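Local coordinates for periplasmic binding protein (Thermotoga lettingae TMO, PDB 4RY8), which binds 5-methylthioribose in the cleft between its two domains and probably delivers the sugar to a membrane transporter, at residues 26-29 with 30-34; 33-36 with 37-40; 232-235 with 236-240; 254-257 with 258-262; 174-177 with 178-182. All coordinates share one frame; numbering follows the deposited sequence. Where two conformers were deposited one is given.

Overall arrangement
Along the chain the order is interaction 1, 2, 5, 3, 4. Interactions 1 and 2 are successive parts of helix 28-44, their centres about 10 Å apart, in the domain built on the parallel sheet. Interaction 4 opens helix 255-270, which follows strand 247-252 of the mixed sheet yet packs against helix 28-44; its centre is about 7 Å from that of interaction 2. Interactions 3 and 5 start helices of the mixed-sheet domain, their centres about 18 Å apart. Both touch interaction 1, through Ser28 and Glu26. Interactions 2 and 5 are about 24 Å apart between centres and do not touch. The start of helix 28-44 thus faces the sugar and meets the opposite domain across the cleft.

Interaction 1 (26-29 with 30-34); sequences EGSF and FERYL. With SR1 (5-S-methyl-5-thio-alpha-D-ribofuranose), chain G.
Phe29 and Phe30 meet as a T-shaped pair, with ring planes at 81° and ring centroids 5.0 Å apart. The edge of Phe29 points at the face of Phe30, where Phe29 CD1 stands 3.7 Å above the plane and over the centre of the Phe30 ring. The two neighbours reach this pose through different first torsions: Phe29 places CG opposite its backbone N (chi1 174°), whereas Phe30 keeps CG beside its own N (chi1 -78°). Glu26 O then comes up to the rim of the second ring, near its plane, 3.3 Å from Phe30 CD2. Both residues belong to the first turn of helix 28-44, which follows strand 17-22 in a beta-alpha-beta unit of this periplasmic binding protein fold, and Gly27 is its N-cap. That position puts the aromatic pair against the bound 5-methylthioribose. Over one face of Phe29, offset toward the rim, lies the furanose, with sugar C2 3.5 Å from Phe29 CZ; Phe30 CZ approaches the ring oxygen O4 at 3.6 Å. Asp103, Asp231, Arg153, Gln116 and His79 hydrogen-bond the sugar, and the phenylalanines add apolar contact to it. The backbone beneath is held by helical bonds: Glu31 N to Gly27 O at 3.1 Å and Arg32 N to Ser28 O at 2.8 Å. Arg32 CG passes alongside Ser28 OG at 3.7 Å.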
loop_
_atom_site.group_PDB
_atom_site.type_symbol
_atom_site.label_atom_id
_atom_site.label_comp_id
_atom_site.label_asym_id
_atom_site.label_seq_id
_atom_site.Cartn_x
_atom_site.Cartn_y
_atom_site.Cartn_z
ATOM N N GLU C 26 -0.046 5.052 -27.067
ATOM C CA GLU C 26 1.396 5.174 -27.285
ATOM C C GLU C 26 2.258 4.339 -26.322
ATOM O O GLU C 26 1.990 4.261 -25.158
ATOM C CB GLU C 26 1.847 6.642 -27.255
ATOM C CG GLU C 26 1.845 7.333 -25.908
ATOM C CD GLU C 26 2.481 8.719 -25.984
ATOM O OE1 GLU C 26 3.665 8.834 -26.396
ATOM O OE2 GLU C 26 1.801 9.683 -25.633
ATOM N N GLY C 27 3.307 3.725 -26.835
ATOM C CA GLY C 27 4.282 3.038 -25.984
ATOM C C GLY C 27 3.959 1.567 -25.761
ATOM O O GLY C 27 2.795 1.144 -25.898
ATOM N N SER C 28 4.998 0.800 -25.408
ATOM C CA SER C 28 4.893 -0.653 -25.255
ATOM C C SER C 28 3.888 -1.163 -24.181
ATOM O O SER C 28 3.197 -2.156 -24.407
ATOM C CB SER C 28 6.305 -1.281 -25.060
ATOM O OG SER C 28 6.160 -2.654 -24.717
ATOM N N PHE C 29 3.788 -0.525 -23.029
ATOM C CA PHE C 29 2.724 -0.883 -22.077
ATOM C C PHE C 29 1.377 -1.048 -22.770
ATOM O O PHE C 29 0.718 -2.065 -22.632
ATOM C CB PHE C 29 2.586 0.141 -20.935
ATOM C CG PHE C 29 1.406 -0.138 -20.025
ATOM C CD1 PHE C 29 0.101 0.236 -20.382
ATOM C CD2 PHE C 29 1.591 -0.812 -18.851
ATOM C CE1 PHE C 29 -0.984 -0.065 -19.566
ATOM C CE2 PHE C 29 0.534 -1.123 -18.037
ATOM C CZ PHE C 29 -0.760 -0.742 -18.382
ATOM N N PHE C 30 0.994 -0.044 -23.536
ATOM C CA PHE C 30 -0.316 -0.001 -24.137
ATOM C C PHE C 30 -0.385 -0.968 -25.320
ATOM O O PHE C 30 -1.418 -1.596 -25.544
ATOM C CB PHE C 30 -0.655 1.432 -24.538
ATOM C CG PHE C 30 -1.082 2.291 -23.380
ATOM C CD1 PHE C 30 -2.269 2.013 -22.716
ATOM C CD2 PHE C 30 -0.336 3.384 -22.974
ATOM C CE1 PHE C 30 -2.684 2.790 -21.629
ATOM C CE2 PHE C 30 -0.739 4.164 -21.909
ATOM C CZ PHE C 30 -1.924 3.876 -21.238
ATOM N N GLU C 31 0.722 -1.153 -26.035
ATOM C CA GLU C 31 0.734 -2.103 -27.161
ATOM C C GLU C 31 0.586 -3.520 -26.652
ATOM O O GLU C 31 -0.042 -4.362 -27.277
ATOM C CB GLU C 31 2.022 -1.975 -27.989
ATOM C CG GLU C 31 2.240 -0.585 -28.598
ATOM C CD GLU C 31 3.673 -0.339 -29.076
ATOM O OE1 GLU C 31 4.431 -1.306 -29.251
ATOM O OE2 GLU C 31 4.036 0.825 -29.299
ATOM N N ARG C 32 1.151 -3.778 -25.490
ATOM C CA ARG C 32 1.133 -5.123 -24.924
ATOM C C ARG C 32 -0.251 -5.455 -24.372
ATOM O O ARG C 32 -0.725 -6.577 -24.482
ATOM C CB ARG C 32 2.227 -5.266 -23.866
ATOM C CG ARG C 32 3.628 -5.327 -24.467
ATOM C CD ARG C 32 3.897 -6.678 -25.131
ATOM N NE ARG C 32 3.543 -6.685 -26.552
ATOM C CZ ARG C 32 3.230 -7.774 -27.244
ATOM N NH1 ARG C 32 2.926 -7.667 -28.529
ATOM N NH2 ARG C 32 3.214 -8.969 -26.655
ATOM N N TYR C 33 -0.912 -4.466 -23.817
ATOM C CA TYR C 33 -2.300 -4.608 -23.328
ATOM C C TYR C 33 -3.193 -4.979 -24.487
ATOM O O TYR C 33 -3.991 -5.930 -24.401
ATOM C CB TYR C 33 -2.708 -3.278 -22.739
ATOM C CG TYR C 33 -4.150 -3.103 -22.332
ATOM C CD1 TYR C 33 -5.163 -3.009 -23.272
ATOM C CD2 TYR C 33 -4.501 -3.015 -20.980
ATOM C CE1 TYR C 33 -6.484 -2.794 -22.886
ATOM C CE2 TYR C 33 -5.829 -2.843 -20.592
ATOM C CZ TYR C 33 -6.814 -2.721 -21.552
ATOM O OH TYR C 33 -8.136 -2.521 -21.163
ATOM N N LEU C 34 -3.038 -4.232 -25.586
ATOM C CA LEU C 34 -3.777 -4.507 -26.828
ATOM C C LEU C 34 -3.504 -5.916 -27.360
ATOM O O LEU C 34 -4.445 -6.630 -27.688
ATOM C CB LEU C 34 -3.486 -3.442 -27.894
ATOM C CG LEU C 34 -4.290 -3.606 -29.184
ATOM C CD1 LEU C 34 -5.748 -3.328 -28.877
ATOM C CD2 LEU C 34 -3.754 -2.731 -30.314
HETATM C CS SR1 G . -1.242 8.197 -19.617
HETATM S S SR1 G . -1.825 7.136 -18.314
HETATM C C5 SR1 G . -0.406 6.016 -18.388
HETATM C C4 SR1 G . -0.534 4.890 -17.365
HETATM O O4 SR1 G . -1.729 4.238 -17.648
HETATM C C1 SR1 G . -1.585 2.807 -17.552
HETATM O O1 SR1 G . -2.404 2.379 -16.517
HETATM C C2 SR1 G . -0.134 2.462 -17.257
HETATM O O2 SR1 G . 0.163 1.866 -15.965
HETATM C C3 SR1 G . 0.540 3.810 -17.421
HETATM O O3 SR1 G . 1.512 4.012 -16.404
#

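Interaction 2 (33-36 with 37-40); sequences YLAG and AQSM
Gln38 turns CG away from its carbonyl carbon (chi1 -65°) and then runs extended, which carries its amide back along the helix to Leu34. Leu34, with CG opposite the backbone N, offers its branch point, and Gln38 NE2 lies 3.7 Å from Leu34 CG as the two side chains cross at a slant. The nitrogen also has a polar partner, Glu50 OE2, so its position beside the leucine is also held from strand 47-52. Ser39 turns OG (chi1 67°) between its backbone N and carbonyl carbon, where it donates to Gly36 O at 3.0 Å. This bond comes in from the flank of the carbonyl, with a C=O...OG angle of 116°, while Met40 N bonds the same oxygen at 3.0 Å. Two donors therefore grip Gly36 O. Ordinary i to i+4 bonds run beside them, Ala37 N to Tyr33 O at 2.9 Å and Ser39 N to Ala35 O at 2.9 Å. Ser39 OG also bonds Tyr256 OH and Arg260 NH1 of helix 255-270, which comes close at the glycine, where the Tyr256 ring packs against the backbone of Gly36. On its other flanks this part of helix 28-44 lies against the parallel sheet, Leu34 on Leu20 and Arg22 of strand 17-22 and Ala37 on Leu48 of strand 47-52.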
loop_
_atom_site.group_PDB
_atom_site.type_symbol
_atom_site.label_atom_id
_atom_site.label_comp_id
_atom_site.label_asym_id
_atom_site.label_seq_id
_atom_site.Cartn_x
_atom_site.Cartn_y
_atom_site.Cartn_z
ATOM N N TYR C 33 -0.912 -4.466 -23.817
ATOM C CA TYR C 33 -2.300 -4.608 -23.328
ATOM C C TYR C 33 -3.193 -4.979 -24.487
ATOM O O TYR C 33 -3.991 -5.930 -24.401
ATOM C CB TYR C 33 -2.708 -3.278 -22.739
ATOM C CG TYR C 33 -4.150 -3.103 -22.332
ATOM C CD1 TYR C 33 -5.163 -3.009 -23.272
ATOM C CD2 TYR C 33 -4.501 -3.015 -20.980
ATOM C CE1 TYR C 33 -6.484 -2.794 -22.886
ATOM C CE2 TYR C 33 -5.829 -2.843 -20.592
ATOM C CZ TYR C 33 -6.814 -2.721 -21.552
ATOM O OH TYR C 33 -8.136 -2.521 -21.163
ATOM N N LEU C 34 -3.038 -4.232 -25.586
ATOM C CA LEU C 34 -3.777 -4.507 -26.828
ATOM C C LEU C 34 -3.504 -5.916 -27.360
ATOM O O LEU C 34 -4.445 -6.630 -27.688
ATOM C CB LEU C 34 -3.486 -3.442 -27.894
ATOM C CG LEU C 34 -4.290 -3.606 -29.184
ATOM C CD1 LEU C 34 -5.748 -3.328 -28.877
ATOM C CD2 LEU C 34 -3.754 -2.731 -30.314
ATOM N N ALA C 35 -2.238 -6.332 -27.407
ATOM C CA ALA C 35 -1.929 -7.694 -27.809
ATOM C C ALA C 35 -2.660 -8.705 -26.910
ATOM O O ALA C 35 -3.258 -9.644 -27.423
ATOM C CB ALA C 35 -0.428 -7.962 -27.790
ATOM N N GLY C 36 -2.608 -8.501 -25.592
ATOM C CA GLY C 36 -3.307 -9.328 -24.641
ATOM C C GLY C 36 -4.811 -9.409 -24.875
ATOM O O GLY C 36 -5.386 -10.482 -24.863
ATOM N N ALA C 37 -5.458 -8.271 -25.102
ATOM C CA ALA C 37 -6.875 -8.248 -25.382
ATOM C C ALA C 37 -7.138 -9.108 -26.613
ATOM O O ALA C 37 -8.016 -9.954 -26.608
ATOM C CB ALA C 37 -7.358 -6.779 -25.582
ATOM N N GLN C 38 -6.359 -8.916 -27.662
ATOM C CA GLN C 38 -6.545 -9.701 -28.898
ATOM C C GLN C 38 -6.360 -11.186 -28.697
ATOM O O GLN C 38 -7.128 -11.974 -29.254
ATOM C CB GLN C 38 -5.612 -9.211 -29.998
ATOM C CG GLN C 38 -5.927 -7.789 -30.427
ATOM C CD GLN C 38 -4.752 -7.097 -31.073
ATOM O OE1 GLN C 38 -3.603 -7.504 -30.903
ATOM N NE2 GLN C 38 -5.031 -6.043 -31.822
ATOM N N SER C 39 -5.368 -11.586 -27.897
ATOM C CA SER C 39 -5.202 -13.011 -27.640
ATOM C C SER C 39 -6.364 -13.565 -26.812
ATOM O O SER C 39 -6.713 -14.718 -27.014
ATOM C CB SER C 39 -3.857 -13.357 -26.990
ATOM O OG SER C 39 -3.745 -12.840 -25.674
ATOM N N MET C 40 -6.962 -12.778 -25.896
ATOM C CA MET C 40 -8.107 -13.289 -25.123
ATOM C C MET C 40 -9.325 -13.409 -26.032
ATOM O O MET C 40 -10.044 -14.401 -25.965
ATOM C CB MET C 40 -8.455 -12.447 -23.877
ATOM C CG MET C 40 -9.383 -13.130 -22.873
ATOM S SD MET C 40 -8.611 -14.390 -21.806
ATOM C CE MET C 40 -9.036 -15.937 -22.581
#

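Interaction 3 (232-235 with 236-240); sequences VTTE and DIQMM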
loop_
_atom_site.group_PDB
_atom_site.type_symbol
_atom_site.label_atom_id
_atom_site.label_comp_id
_atom_site.label_asym_id
_atom_site.label_seq_id
_atom_site.Cartn_x
_atom_site.Cartn_y
_atom_site.Cartn_z
ATOM N N VAL C 232 6.358 -2.043 -16.338
ATOM C CA VAL C 232 7.482 -2.871 -16.777
ATOM C C VAL C 232 7.111 -3.471 -18.142
ATOM O O VAL C 232 5.938 -3.847 -18.406
ATOM C CB VAL C 232 7.858 -3.891 -15.691
ATOM C CG1 VAL C 232 6.704 -4.852 -15.436
ATOM C CG2 VAL C 232 9.159 -4.617 -16.035
ATOM N N THR C 233 8.099 -3.475 -19.031
ATOM C CA THR C 233 8.004 -4.129 -20.338
ATOM C C THR C 233 9.399 -4.680 -20.636
ATOM O O THR C 233 10.344 -4.421 -19.887
ATOM C CB THR C 233 7.623 -3.164 -21.475
ATOM O OG1 THR C 233 8.683 -2.223 -21.668
ATOM C CG2 THR C 233 6.324 -2.410 -21.186
ATOM N N THR C 234 9.542 -5.417 -21.736
ATOM C CA THR C 234 10.868 -5.856 -22.178
ATOM C C THR C 234 11.762 -4.656 -22.512
ATOM O O THR C 234 12.928 -4.619 -22.110
ATOM C CB THR C 234 10.756 -6.828 -23.349
ATOM O OG1 THR C 234 10.153 -8.032 -22.857
ATOM C CG2 THR C 234 12.111 -7.135 -23.942
ATOM N N GLU C 235 11.209 -3.655 -23.189
ATOM C CA GLU C 235 11.947 -2.404 -23.407
ATOM C C GLU C 235 12.477 -1.814 -22.099
ATOM O O GLU C 235 13.644 -1.443 -22.004
ATOM C CB GLU C 235 11.072 -1.381 -24.138
ATOM C CG GLU C 235 10.964 -1.665 -25.626
ATOM C CD GLU C 235 9.924 -0.817 -26.318
ATOM O OE1 GLU C 235 9.369 0.142 -25.698
ATOM O OE2 GLU C 235 9.672 -1.114 -27.499
ATOM N N ASP C 236 11.605 -1.694 -21.100
ATOM C CA ASP C 236 12.018 -1.240 -19.784
ATOM C C ASP C 236 13.119 -2.068 -19.176
ATOM O O ASP C 236 14.146 -1.551 -18.740
ATOM C CB ASP C 236 10.817 -1.277 -18.859
ATOM C CG ASP C 236 9.732 -0.258 -19.264
ATOM O OD1 ASP C 236 10.047 0.611 -20.100
ATOM O OD2 ASP C 236 8.588 -0.359 -18.767
ATOM N N ILE C 237 12.885 -3.373 -19.126
ATOM C CA ILE C 237 13.949 -4.334 -18.686
ATOM C C ILE C 237 15.315 -4.084 -19.347
ATOM O O ILE C 237 16.360 -3.963 -18.637
ATOM C CB ILE C 237 13.465 -5.777 -18.888
ATOM C CG1 ILE C 237 12.354 -6.080 -17.858
ATOM C CG2 ILE C 237 14.625 -6.770 -18.778
ATOM C CD1 ILE C 237 11.486 -7.297 -18.178
ATOM N N GLN C 238 15.317 -3.998 -20.687
ATOM C CA GLN C 238 16.562 -3.823 -21.468
ATOM C C GLN C 238 17.235 -2.555 -21.053
ATOM O O GLN C 238 18.443 -2.494 -20.899
ATOM C CB GLN C 238 16.279 -3.674 -22.966
ATOM C CG GLN C 238 15.823 -4.931 -23.656
ATOM C CD GLN C 238 15.086 -4.635 -24.961
ATOM O OE1 GLN C 238 14.896 -3.477 -25.371
ATOM N NE2 GLN C 238 14.664 -5.688 -25.620
ATOM N N MET C 239 16.445 -1.501 -20.911
ATOM C CA MET C 239 17.016 -0.271 -20.490
ATOM C C MET C 239 17.460 -0.250 -19.005
ATOM O O MET C 239 18.354 0.529 -18.653
ATOM C CB MET C 239 16.017 0.858 -20.752
ATOM C CG MET C 239 15.756 1.201 -22.215
ATOM S SD MET C 239 14.691 2.677 -22.348
ATOM C CE MET C 239 15.655 3.808 -21.376
ATOM N N MET C 240 16.830 -1.053 -18.138
ATOM C CA MET C 240 17.228 -1.138 -16.726
ATOM C C MET C 240 18.547 -1.909 -16.569
ATOM O O MET C 240 19.375 -1.572 -15.741
ATOM C CB MET C 240 16.137 -1.796 -15.867
ATOM C CG MET C 240 14.890 -0.902 -15.637
ATOM S SD MET C 240 13.452 -1.613 -14.784
ATOM C CE MET C 240 14.085 -1.574 -13.103
HETATM O O HOH W 1 7.880 0.433 -22.308
HETATM O O HOH W 2 14.715 -0.718 -24.434
#
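Thr233 is the N-cap of helix 234-240 and its hydroxyl meets Asp236, three residues on, while Val232 and Ile237 add the hydrophobic staple around it; the helix belongs to the beta-alpha-beta unit of strands 226-230 and 247-252. Thr233 holds OG1 between its backbone N and carbonyl carbon (chi1 66°), which aims the hydroxyl oxygen at the helix start. There it accepts from Asp236 N at 3.0 Å, with a nearly straight N-H...O angle of 175°. Asp236 swings its carboxylate back beside its own N, and OD2 comes to 3.2 Å from Thr233 N. Since OD2 also has Asp206 OD2 nearby, the pair of acids might be harder to ionise fully, an effect the helix start would tend to offset. The staple forms where Val232 CG2 meets Ile237 CG1 at 4.0 Å, the residue before the cap against the fourth residue after it; Met299 of helix 299-305 touches both side chains. Within the same turn Ile237 N donates to Thr233 O at 2.9 Å. Farther round, Gln238 lies extended, bringing its amide back over Thr234, with NE2 3.4 Å from Thr234 CG2. Thr234 OG1 instead turns to Met299 N. The other end of that amide is tied by a water, which donates 2.9 Å to Gln238 OE1 and 2.8 Å to Glu235 O.

Interaction 4 (254-257 with 258-262); sequences DSYA and VGRLA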
loop_
_atom_site.group_PDB
_atom_site.type_symbol
_atom_site.label_atom_id
_atom_site.label_comp_id
_atom_site.label_asym_id
_atom_site.label_seq_id
_atom_site.Cartn_x
_atom_site.Cartn_y
_atom_site.Cartn_z
ATOM N N ASP C 254 1.933 -7.195 -15.475
ATOM C CA ASP C 254 2.003 -7.638 -16.867
ATOM C C ASP C 254 0.812 -7.057 -17.654
ATOM O O ASP C 254 -0.270 -7.603 -17.555
ATOM C CB ASP C 254 1.956 -9.167 -16.920
ATOM C CG ASP C 254 2.131 -9.709 -18.322
ATOM O OD1 ASP C 254 2.266 -8.915 -19.271
ATOM O OD2 ASP C 254 2.140 -10.945 -18.458
ATOM N N SER C 255 1.031 -6.005 -18.470
ATOM C CA SER C 255 -0.088 -5.294 -19.161
ATOM C C SER C 255 -0.844 -6.213 -20.118
ATOM O O SER C 255 -2.038 -6.039 -20.329
ATOM C CB SER C 255 0.410 -4.054 -19.914
ATOM O OG SER C 255 1.442 -4.371 -20.838
ATOM N N TYR C 256 -0.144 -7.201 -20.659
ATOM C CA TYR C 256 -0.723 -8.241 -21.516
ATOM C C TYR C 256 -1.845 -8.988 -20.800
ATOM O O TYR C 256 -2.902 -9.204 -21.358
ATOM C CB TYR C 256 0.405 -9.240 -21.936
ATOM C CG TYR C 256 0.053 -10.299 -22.998
ATOM C CD1 TYR C 256 0.128 -10.015 -24.363
ATOM C CD2 TYR C 256 -0.329 -11.592 -22.622
ATOM C CE1 TYR C 256 -0.194 -10.982 -25.318
ATOM C CE2 TYR C 256 -0.647 -12.560 -23.571
ATOM C CZ TYR C 256 -0.584 -12.251 -24.913
ATOM O OH TYR C 256 -0.896 -13.222 -25.840
ATOM N N ALA C 257 -1.588 -9.400 -19.565
ATOM C CA ALA C 257 -2.580 -10.035 -18.702
ATOM C C ALA C 257 -3.663 -9.025 -18.278
ATOM O O ALA C 257 -4.797 -9.386 -18.040
ATOM C CB ALA C 257 -1.913 -10.571 -17.461
ATOM N N VAL C 258 -3.312 -7.764 -18.141
ATOM C CA VAL C 258 -4.351 -6.791 -17.801
ATOM C C VAL C 258 -5.309 -6.733 -18.990
ATOM O O VAL C 258 -6.529 -6.663 -18.820
ATOM C CB VAL C 258 -3.790 -5.409 -17.462
ATOM C CG1 VAL C 258 -4.925 -4.400 -17.298
ATOM C CG2 VAL C 258 -2.952 -5.477 -16.200
ATOM N N GLY C 259 -4.758 -6.763 -20.197
ATOM C CA GLY C 259 -5.563 -6.694 -21.401
ATOM C C GLY C 259 -6.428 -7.918 -21.622
ATOM O O GLY C 259 -7.577 -7.784 -21.983
ATOM N N ARG C 260 -5.865 -9.111 -21.443
ATOM C CA ARG C 260 -6.667 -10.308 -21.394
ATOM C C ARG C 260 -7.799 -10.183 -20.391
ATOM O O ARG C 260 -8.952 -10.422 -20.734
ATOM C CB ARG C 260 -5.794 -11.546 -21.093
ATOM C CG ARG C 260 -4.888 -11.926 -22.259
ATOM C CD ARG C 260 -3.866 -12.987 -21.905
ATOM N NE ARG C 260 -4.514 -14.236 -21.570
ATOM C CZ ARG C 260 -4.962 -15.130 -22.445
ATOM N NH1 ARG C 260 -4.839 -14.935 -23.759
ATOM N NH2 ARG C 260 -5.529 -16.252 -21.997
ATOM N N LEU C 261 -7.490 -9.777 -19.162
ATOM C CA LEU C 261 -8.503 -9.604 -18.129
ATOM C C LEU C 261 -9.677 -8.708 -18.606
ATOM O O LEU C 261 -10.859 -8.987 -18.350
ATOM C CB LEU C 261 -7.875 -9.019 -16.841
ATOM C CG LEU C 261 -8.877 -8.578 -15.760
ATOM C CD1 LEU C 261 -9.813 -9.717 -15.367
ATOM C CD2 LEU C 261 -8.173 -8.041 -14.519
ATOM N N ALA C 262 -9.340 -7.629 -19.281
ATOM C CA ALA C 262 -10.383 -6.679 -19.679
ATOM C C ALA C 262 -11.364 -7.324 -20.633
ATOM O O ALA C 262 -12.560 -7.074 -20.530
ATOM C CB ALA C 262 -9.775 -5.411 -20.289
#
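The Tyr256 ring and the Arg260 guanidinium lie almost parallel, their planes 10° apart, but they are displaced from one another: the nearest guanidinium atom, Arg260 NE, is 4.7 Å from Tyr256 CE2. What touches the ring is the aliphatic stem, Arg260 CD at 3.6 Å from Tyr256 CE2, coming in at a slant. In the arginine, CG beside the backbone N and the extended chi2 (170°) bring CD to the ring; the turn at chi3 (64°) then carries the guanidinium past it. Tyr256, its CG opposite the backbone N, stands up beside it from the first turn of helix 255-270. Asp254 is the N-cap of that helix, although its OD1 accepts only a weak bond from Tyr256 N at 3.3 Å. Stronger support comes from the main chain, where Val258 N reaches Asp254 O at 3.1 Å, Gly259 N reaches Ser255 O at 2.8 Å, and Arg260 N reaches Tyr256 O at 3.0 Å. Val258 CB packs over Ser255 O at 3.4 Å. In this periplasmic binding protein fold the helix runs alongside helix 28-44, and Ser255 OG bonds Phe29 O there. Besides the Ser39 hydroxyl that tyrosine and arginine share, Arg260 NH2 has a salt bridge to Glu43. The arginine charge is thus met by a carboxylate of helix 28-44, so the side chain spans the two helices with its stem at the tyrosine and its charge paired beyond it.

Interaction 5 (174-177 with 178-182); sequences GAVT and GSTAA
A polar turn made by Thr177, Ser179 and Thr180 carries the chain from strand 167-173 into helix 180-194, at the surface of the mixed-sheet domain. Its first element is an ST turn: Ser179 N donates to Thr177 OG1 at 2.9 Å, the side-chain oxygen meeting the amide two residues on. Thr177 achieves this by holding OG1 between its own N and carbonyl carbon (chi1 61°), and the same oxygen bonds Asp183 OD2 in the helix. Gly178, at the bend, takes a positive phi of 95°. A second bond runs the other way, from Thr177 N to Thr180 OG1 at 3.0 Å, with an N-H...O angle of 165°. The hydroxyl of Thr180 sits beside its own N, which turns it back to the loop, where Thr180 OG1 is also 3.4 Å from Val176 CA. The methyl branch, Thr180 CG2, lies 3.7 Å from Ala175 O. Ser179, the N-cap residue, makes no side-chain capping bond; a water stands 3.1 Å from Ser179 OG instead. Glu26, from the other domain, accepts on one oxygen from Gly178 N and bonds Thr180 OG1. As a carboxylate would normally be the acceptor, the Thr180 hydroxyl probably donates to it, while accepting from Thr177 N. Amide, hydroxyl and carboxylate form a polar chain joining the two domains beside the sugar cleft, and the nearby helix start would tend to favour the negative charge.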
loop_
_atom_site.group_PDB
_atom_site.type_symbol
_atom_site.label_atom_id
_atom_site.label_comp_id
_atom_site.label_asym_id
_atom_site.label_seq_id
_atom_site.Cartn_x
_atom_site.Cartn_y
_atom_site.Cartn_z
ATOM N N GLY C 174 6.384 16.998 -17.262
ATOM C CA GLY C 174 5.683 15.998 -18.023
ATOM C C GLY C 174 4.367 16.419 -18.643
ATOM O O GLY C 174 3.577 17.178 -18.059
ATOM N N ALA C 175 4.167 15.919 -19.858
ATOM C CA ALA C 175 2.918 16.016 -20.582
ATOM C C ALA C 175 2.767 14.762 -21.411
ATOM O O ALA C 175 3.757 14.165 -21.851
ATOM C CB ALA C 175 2.916 17.252 -21.470
ATOM N N VAL C 176 1.523 14.371 -21.637
ATOM C CA VAL C 176 1.201 13.226 -22.474
ATOM C C VAL C 176 0.902 13.759 -23.876
ATOM O O VAL C 176 -0.092 14.428 -24.075
ATOM C CB VAL C 176 -0.038 12.470 -21.934
ATOM C CG1 VAL C 176 -0.445 11.349 -22.892
ATOM C CG2 VAL C 176 0.240 11.940 -20.536
ATOM N N THR C 177 1.750 13.444 -24.847
ATOM C CA THR C 177 1.744 14.161 -26.116
ATOM C C THR C 177 1.529 13.314 -27.350
ATOM O O THR C 177 1.305 13.867 -28.411
ATOM C CB THR C 177 3.101 14.854 -26.341
ATOM O OG1 THR C 177 4.141 13.857 -26.387
ATOM C CG2 THR C 177 3.385 15.862 -25.235
ATOM N N GLY C 178 1.659 11.991 -27.259
ATOM C CA GLY C 178 1.851 11.204 -28.477
ATOM C C GLY C 178 3.300 10.896 -28.840
ATOM O O GLY C 178 3.576 9.964 -29.595
ATOM N N SER C 179 4.229 11.675 -28.313
ATOM C CA SER C 179 5.677 11.404 -28.395
ATOM C C SER C 179 6.262 11.704 -27.012
ATOM O O SER C 179 7.170 12.553 -26.846
ATOM C CB SER C 179 6.323 12.332 -29.416
ATOM O OG SER C 179 5.635 12.227 -30.617
ATOM N N THR C 180 5.680 11.055 -26.015
ATOM C CA THR C 180 5.901 11.404 -24.623
ATOM C C THR C 180 7.327 11.146 -24.170
ATOM O O THR C 180 7.900 11.992 -23.495
ATOM C CB THR C 180 4.872 10.679 -23.719
ATOM O OG1 THR C 180 3.551 11.228 -23.924
ATOM C CG2 THR C 180 5.246 10.803 -22.273
ATOM N N ALA C 181 7.900 9.980 -24.496
ATOM C CA ALA C 181 9.278 9.675 -24.122
ATOM C C ALA C 181 10.250 10.709 -24.656
ATOM O O ALA C 181 11.049 11.242 -23.882
ATOM C CB ALA C 181 9.691 8.256 -24.624
ATOM N N ALA C 182 10.182 10.988 -25.973
ATOM C CA ALA C 182 10.996 12.032 -26.629
ATOM C C ALA C 182 10.739 13.439 -26.058
ATOM O O ALA C 182 11.682 14.240 -25.862
ATOM C CB ALA C 182 10.770 12.029 -28.149
HETATM O O HOH W 3 3.837 14.698 -30.630
#